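Local structure of leucyl-tRNA synthetase subunit alpha (Aquifex aeolicus, 3O0A) at residues E4-P17 / K36-V50. The protein is the editing (CP1 hydrolytic) domain of a leucine-tRNA ligase and probably hydrolyses the ester bond of tRNA charged with the wrong amino acid. Numbering follows the deposited sequence.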
loop_
_atom_site.group_PDB
_atom_site.type_symbol
_atom_site.label_atom_id
_atom_site.label_comp_id
_atom_site.label_asym_id
_atom_site.label_seq_id
_atom_site.Cartn_x
_atom_site.Cartn_y
_atom_site.Cartn_z
ATOM N N GLU A 4 -14.039 -10.125 -6.915
ATOM C CA GLU A 4 -14.464 -8.747 -7.287
ATOM C C GLU A 4 -13.646 -7.731 -6.499
ATOM O O GLU A 4 -13.453 -7.863 -5.286
ATOM C CB GLU A 4 -15.970 -8.555 -7.049
ATOM C CG GLU A 4 -16.503 -7.138 -7.310
ATOM C CD GLU A 4 -16.501 -6.750 -8.780
ATOM O OE1 GLU A 4 -17.379 -7.237 -9.520
ATOM O OE2 GLU A 4 -15.629 -5.946 -9.190
ATOM N N GLY A 5 -13.150 -6.733 -7.211
ATOM C CA GLY A 5 -12.367 -5.663 -6.614
ATOM C C GLY A 5 -11.756 -4.816 -7.706
ATOM O O GLY A 5 -12.303 -4.716 -8.817
ATOM N N ALA A 6 -10.624 -4.201 -7.394
ATOM C CA ALA A 6 -9.961 -3.318 -8.333
ATOM C C ALA A 6 -8.460 -3.503 -8.250
ATOM O O ALA A 6 -7.921 -3.753 -7.177
ATOM C CB ALA A 6 -10.316 -1.872 -8.032
ATOM N N LEU A 7 -7.796 -3.376 -9.388
ATOM C CA LEU A 7 -6.355 -3.144 -9.378
ATOM C C LEU A 7 -6.188 -1.631 -9.320
ATOM O O LEU A 7 -6.865 -0.911 -10.052
ATOM C CB LEU A 7 -5.703 -3.702 -10.644
ATOM C CG LEU A 7 -5.585 -5.226 -10.753
ATOM C CD1 LEU A 7 -5.324 -5.624 -12.195
ATOM C CD2 LEU A 7 -4.479 -5.746 -9.843
ATOM N N ILE A 8 -5.311 -1.154 -8.445
ATOM C CA ILE A 8 -5.040 0.276 -8.332
ATOM C C ILE A 8 -3.541 0.489 -8.494
ATOM O O ILE A 8 -2.741 -0.217 -7.869
ATOM C CB ILE A 8 -5.539 0.857 -7.005
ATOM C CG1 ILE A 8 -7.057 0.648 -6.891
ATOM C CG2 ILE A 8 -5.179 2.370 -6.904
ATOM C CD1 ILE A 8 -7.695 1.163 -5.607
ATOM N N ARG A 9 -3.186 1.432 -9.362
ATOM C CA ARG A 9 -1.787 1.697 -9.687
ATOM C C ARG A 9 -1.222 2.798 -8.792
ATOM O O ARG A 9 -1.324 3.983 -9.102
ATOM C CB ARG A 9 -1.614 2.044 -11.180
ATOM C CG ARG A 9 -2.209 0.997 -12.120
ATOM C CD ARG A 9 -1.547 1.017 -13.483
ATOM N NE ARG A 9 -0.116 0.681 -13.412
ATOM C CZ ARG A 9 0.454 -0.411 -13.926
ATOM N NH1 ARG A 9 -0.271 -1.338 -14.542
ATOM N NH2 ARG A 9 1.770 -0.586 -13.814
ATOM N N PHE A 10 -0.669 2.406 -7.648
ATOM C CA PHE A 10 0.164 3.331 -6.880
ATOM C C PHE A 10 1.484 3.497 -7.636
ATOM O O PHE A 10 1.807 2.678 -8.493
ATOM C CB PHE A 10 0.382 2.795 -5.459
ATOM C CG PHE A 10 -0.836 2.932 -4.586
ATOM C CD1 PHE A 10 -1.959 2.123 -4.792
ATOM C CD2 PHE A 10 -0.876 3.897 -3.581
ATOM C CE1 PHE A 10 -3.102 2.266 -3.993
ATOM C CE2 PHE A 10 -2.011 4.043 -2.780
ATOM C CZ PHE A 10 -3.126 3.213 -2.986
ATOM N N TYR A 11 2.232 4.555 -7.338
ATOM C CA TYR A 11 3.537 4.713 -7.973
ATOM C C TYR A 11 4.486 5.533 -7.135
ATOM O O TYR A 11 4.086 6.479 -6.466
ATOM C CB TYR A 11 3.399 5.329 -9.380
ATOM C CG TYR A 11 2.589 6.608 -9.438
ATOM C CD1 TYR A 11 1.205 6.569 -9.645
ATOM C CD2 TYR A 11 3.198 7.860 -9.283
ATOM C CE1 TYR A 11 0.439 7.737 -9.706
ATOM C CE2 TYR A 11 2.431 9.058 -9.335
ATOM C CZ TYR A 11 1.056 8.978 -9.544
ATOM O OH TYR A 11 0.281 10.123 -9.601
ATOM N N VAL A 12 5.755 5.162 -7.187
ATOM C CA VAL A 12 6.801 5.975 -6.586
ATOM C C VAL A 12 7.304 6.932 -7.654
ATOM O O VAL A 12 7.807 6.500 -8.701
ATOM C CB VAL A 12 7.953 5.103 -6.044
ATOM C CG1 VAL A 12 9.065 5.969 -5.506
ATOM C CG2 VAL A 12 7.446 4.145 -4.967
ATOM N N GLU A 13 7.135 8.229 -7.395
ATOM C CA GLU A 13 7.677 9.258 -8.278
ATOM C C GLU A 13 9.182 9.366 -8.089
ATOM O O GLU A 13 9.670 9.416 -6.953
ATOM C CB GLU A 13 7.040 10.606 -7.975
ATOM C CG GLU A 13 5.551 10.655 -8.249
ATOM C CD GLU A 13 4.953 11.971 -7.813
ATOM O OE1 GLU A 13 5.641 13.003 -7.966
ATOM O OE2 GLU A 13 3.827 11.974 -7.272
ATOM N N ILE A 14 9.906 9.392 -9.203
ATOM C CA ILE A 14 11.364 9.534 -9.179
ATOM C C ILE A 14 11.764 10.695 -10.086
ATOM O O ILE A 14 11.770 10.558 -11.315
ATOM C CB ILE A 14 12.073 8.226 -9.627
ATOM C CG1 ILE A 14 11.716 7.036 -8.713
ATOM C CG2 ILE A 14 13.591 8.426 -9.720
ATOM C CD1 ILE A 14 12.228 7.163 -7.296
ATOM N N GLU A 15 12.098 11.816 -9.451
ATOM C CA GLU A 15 12.373 13.100 -10.111
ATOM C C GLU A 15 13.681 13.094 -10.909
ATOM O O GLU A 15 13.798 13.761 -11.947
ATOM C CB GLU A 15 12.389 14.208 -9.047
ATOM C CG GLU A 15 12.799 15.598 -9.520
ATOM C CD GLU A 15 11.760 16.250 -10.422
ATOM O OE1 GLU A 15 10.544 16.096 -10.156
ATOM O OE2 GLU A 15 12.165 16.922 -11.395
ATOM N N GLU A 16 14.657 12.339 -10.416
ATOM C CA GLU A 16 15.972 12.271 -11.047
ATOM C C GLU A 16 16.335 10.809 -11.350
ATOM O O GLU A 16 17.147 10.218 -10.649
ATOM C CB GLU A 16 17.022 12.910 -10.135
ATOM C CG GLU A 16 16.860 14.418 -9.924
ATOM C CD GLU A 16 18.079 15.053 -9.267
ATOM O OE1 GLU A 16 18.443 14.630 -8.144
ATOM O OE2 GLU A 16 18.680 15.964 -9.886
ATOM N N PRO A 17 15.731 10.221 -12.404
ATOM C CA PRO A 17 15.926 8.787 -12.662
ATOM C C PRO A 17 17.391 8.330 -12.793
ATOM O O PRO A 17 17.714 7.220 -12.359
ATOM C CB PRO A 17 15.180 8.565 -13.983
ATOM C CG PRO A 17 14.157 9.649 -14.018
ATOM C CD PRO A 17 14.858 10.837 -13.422
ATOM N N LYS A 36 8.956 8.800 -15.157
ATOM C CA LYS A 36 9.549 9.173 -13.865
ATOM C C LYS A 36 8.750 8.531 -12.720
ATOM O O LYS A 36 8.462 9.166 -11.695
ATOM C CB LYS A 36 9.678 10.693 -13.720
ATOM C CG LYS A 36 10.809 11.292 -14.577
ATOM C CD LYS A 36 10.946 12.787 -14.331
ATOM C CE LYS A 36 12.255 13.321 -14.895
ATOM N NZ LYS A 36 12.362 14.809 -14.784
ATOM N N ARG A 37 8.394 7.263 -12.937
ATOM C CA ARG A 37 7.602 6.476 -11.978
ATOM C C ARG A 37 8.056 5.036 -11.917
ATOM O O ARG A 37 8.506 4.490 -12.925
ATOM C CB ARG A 37 6.131 6.453 -12.395
ATOM C CG ARG A 37 5.439 7.775 -12.301
ATOM C CD ARG A 37 4.040 7.663 -12.867
ATOM N NE ARG A 37 3.373 8.950 -12.727
ATOM C CZ ARG A 37 2.095 9.182 -13.003
ATOM N NH1 ARG A 37 1.313 8.215 -13.457
ATOM N NH2 ARG A 37 1.605 10.403 -12.824
ATOM N N ILE A 38 7.911 4.434 -10.735
ATOM C CA ILE A 38 7.957 2.979 -10.570
ATOM C C ILE A 38 6.602 2.566 -10.037
ATOM O O ILE A 38 6.209 2.982 -8.956
ATOM C CB ILE A 38 9.075 2.517 -9.601
ATOM C CG1 ILE A 38 10.464 2.955 -10.126
ATOM C CG2 ILE A 38 8.999 0.982 -9.371
ATOM C CD1 ILE A 38 10.961 2.244 -11.369
ATOM N N TYR A 39 5.860 1.791 -10.820
ATOM C CA TYR A 39 4.493 1.457 -10.421
ATOM C C TYR A 39 4.446 0.339 -9.395
ATOM O O TYR A 39 5.174 -0.647 -9.520
ATOM C CB TYR A 39 3.661 1.073 -11.638
ATOM C CG TYR A 39 3.223 2.277 -12.444
ATOM C CD1 TYR A 39 2.163 3.080 -12.002
ATOM C CD2 TYR A 39 3.851 2.615 -13.635
ATOM C CE1 TYR A 39 1.736 4.181 -12.734
ATOM C CE2 TYR A 39 3.428 3.727 -14.377
ATOM C CZ TYR A 39 2.374 4.503 -13.913
ATOM O OH TYR A 39 1.943 5.601 -14.620
ATOM N N ILE A 40 3.547 0.493 -8.420
ATOM C CA ILE A 40 3.220 -0.586 -7.486
ATOM C C ILE A 40 1.738 -0.871 -7.640
ATOM O O ILE A 40 0.897 -0.166 -7.079
ATOM C CB ILE A 40 3.538 -0.176 -6.032
ATOM C CG1 ILE A 40 5.003 0.254 -5.916
ATOM C CG2 ILE A 40 3.239 -1.309 -5.042
ATOM C CD1 ILE A 40 5.247 1.711 -6.187
ATOM N N ASP A 41 1.425 -1.910 -8.395
ATOM C CA ASP A 41 0.026 -2.269 -8.600
ATOM C C ASP A 41 -0.464 -3.047 -7.386
ATOM O O ASP A 41 0.197 -3.990 -6.925
ATOM C CB ASP A 41 -0.150 -3.132 -9.842
ATOM C CG ASP A 41 0.161 -2.398 -11.138
ATOM O OD1 ASP A 41 0.154 -1.144 -11.164
ATOM O OD2 ASP A 41 0.398 -3.108 -12.144
ATOM N N VAL A 42 -1.619 -2.651 -6.866
ATOM C CA VAL A 42 -2.200 -3.354 -5.729
ATOM C C VAL A 42 -3.565 -3.896 -6.132
ATOM O O VAL A 42 -4.286 -3.264 -6.884
ATOM C CB VAL A 42 -2.285 -2.477 -4.423
ATOM C CG1 VAL A 42 -0.934 -1.838 -4.077
ATOM C CG2 VAL A 42 -3.364 -1.403 -4.502
ATOM N N PHE A 43 -3.905 -5.083 -5.649
ATOM C CA PHE A 43 -5.285 -5.529 -5.742
ATOM C C PHE A 43 -6.030 -5.268 -4.435
ATOM O O PHE A 43 -5.514 -5.529 -3.360
ATOM C CB PHE A 43 -5.388 -7.002 -6.127
ATOM C CG PHE A 43 -6.798 -7.519 -6.083
ATOM C CD1 PHE A 43 -7.695 -7.227 -7.108
ATOM C CD2 PHE A 43 -7.243 -8.252 -4.988
ATOM C CE1 PHE A 43 -9.016 -7.683 -7.047
ATOM C CE2 PHE A 43 -8.556 -8.709 -4.923
ATOM C CZ PHE A 43 -9.438 -8.420 -5.952
ATOM N N THR A 44 -7.248 -4.750 -4.535
ATOM C CA THR A 44 -8.079 -4.533 -3.344
ATOM C C THR A 44 -9.537 -4.873 -3.595
ATOM O O THR A 44 -10.057 -4.588 -4.661
ATOM C CB THR A 44 -7.983 -3.062 -2.809
ATOM O OG1 THR A 44 -8.808 -2.921 -1.641
ATOM C CG2 THR A 44 -8.405 -2.039 -3.861
ATOM N N THR A 45 -10.196 -5.474 -2.604
ATOM C CA THR A 45 -11.647 -5.657 -2.659
ATOM C C THR A 45 -12.346 -4.465 -2.004
ATOM O O THR A 45 -13.573 -4.445 -1.882
ATOM C CB THR A 45 -12.096 -6.968 -1.971
ATOM O OG1 THR A 45 -11.720 -6.939 -0.587
ATOM C CG2 THR A 45 -11.442 -8.166 -2.649
ATOM N N ARG A 46 -11.547 -3.480 -1.588
ATOM C CA ARG A 46 -12.055 -2.281 -0.918
ATOM C C ARG A 46 -11.615 -0.970 -1.592
ATOM O O ARG A 46 -11.024 -0.098 -0.946
ATOM C CB ARG A 46 -11.660 -2.289 0.564
ATOM C CG ARG A 46 -12.351 -3.381 1.422
ATOM C CD ARG A 46 -13.877 -3.303 1.395
ATOM N NE ARG A 46 -14.412 -2.013 1.835
ATOM C CZ ARG A 46 -14.599 -1.650 3.104
ATOM N NH1 ARG A 46 -14.282 -2.469 4.108
ATOM N NH2 ARG A 46 -15.109 -0.454 3.375
ATOM N N PRO A 47 -11.929 -0.809 -2.892
ATOM C CA PRO A 47 -11.502 0.423 -3.551
ATOM C C PRO A 47 -12.216 1.663 -2.988
ATOM O O PRO A 47 -11.726 2.780 -3.157
ATOM C CB PRO A 47 -11.867 0.164 -5.014
ATOM C CG PRO A 47 -13.039 -0.766 -4.944
ATOM C CD PRO A 47 -12.691 -1.678 -3.808
ATOM N N ASP A 48 -13.353 1.454 -2.312
ATOM C CA ASP A 48 -14.065 2.524 -1.612
ATOM C C ASP A 48 -13.231 3.182 -0.505
ATOM O O ASP A 48 -13.549 4.288 -0.072
ATOM C CB ASP A 48 -15.415 2.029 -1.043
ATOM C CG ASP A 48 -15.276 0.804 -0.127
ATOM O OD1 ASP A 48 -14.401 -0.064 -0.350
ATOM O OD2 ASP A 48 -16.076 0.694 0.817
ATOM N N THR A 49 -12.160 2.509 -0.078
ATOM C CA THR A 49 -11.299 2.983 1.013
ATOM C C THR A 49 -9.965 3.585 0.537
ATOM O O THR A 49 -9.092 3.903 1.362
ATOM C CB THR A 49 -11.006 1.860 2.040
ATOM O OG1 THR A 49 -10.172 0.849 1.455
ATOM C CG2 THR A 49 -12.317 1.233 2.553
ATOM N N VAL A 50 -9.810 3.754 -0.777
ATOM C CA VAL A 50 -8.505 4.138 -1.342
ATOM C C VAL A 50 -7.986 5.476 -0.778
ATOM O O VAL A 50 -6.779 5.663 -0.602
ATOM C CB VAL A 50 -8.524 4.138 -2.900
ATOM C CG1 VAL A 50 -9.422 5.249 -3.433
ATOM C CG2 VAL A 50 -7.066 4.261 -3.477
#
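The guanidinium of R37 lies flat on one face of the Y11 ring, the two planes 12° apart and their centres separated by 3.8 Å. The R37 chain runs extended from CG to NE, which carries CD over the same face as a CH-pi contact, while NH1 reaches along the guanidinium plane to the hydroxyl of Y39 (NH1 to OH 2.9 Å); that hydroxyl also bonds E35 of helix 26-35. With CG between its backbone N and carbonyl carbon (chi1 52°), Y11 sets its ring against R37. Y11 CB packs against Y39 CD1 at 3.7 Å, the two rings meeting obliquely. Farther along this face R9, bent at chi3, crosses the Y39 ring in a cation-pi contact, its plane nearly perpendicular to the ring (86°). D41 pairs its charge with R9 from above the guanidinium plane, without a directed N-H, though the carboxylate's exact position is doubtful.

The opposite side of the sheet is largely apolar. I8 CD1 touches T44 CG2 and, at 3.8 Å, V50 CG2; F10 CE1 rests on V42 CG2 (3.7 Å), and V12 CG2 is pressed against I40 CD1 at 3.5 Å, a tight fit. F10 and T44 also reach M140 of strand 138-141. Between the faces, strand 6-13, the middle of a three-stranded antiparallel sheet with 37-44 and 211-213, exchanges backbone hydrogen bonds with 37-44 from A6-T44 to V12-I38, extended by I14 N to K36 O (2.9 Å); F10 N to I40 O is weak.

A leucine in place of Y11 would probably cost R37 its flat aromatic bed and leave the guanidinium freer to turn. The chemistry thus divides the strands: one face mostly hydrocarbon, the other, from R9 to R37, carrying arginines probably stabilised by tyrosine pi systems and, for R9, probably offset in part by D41.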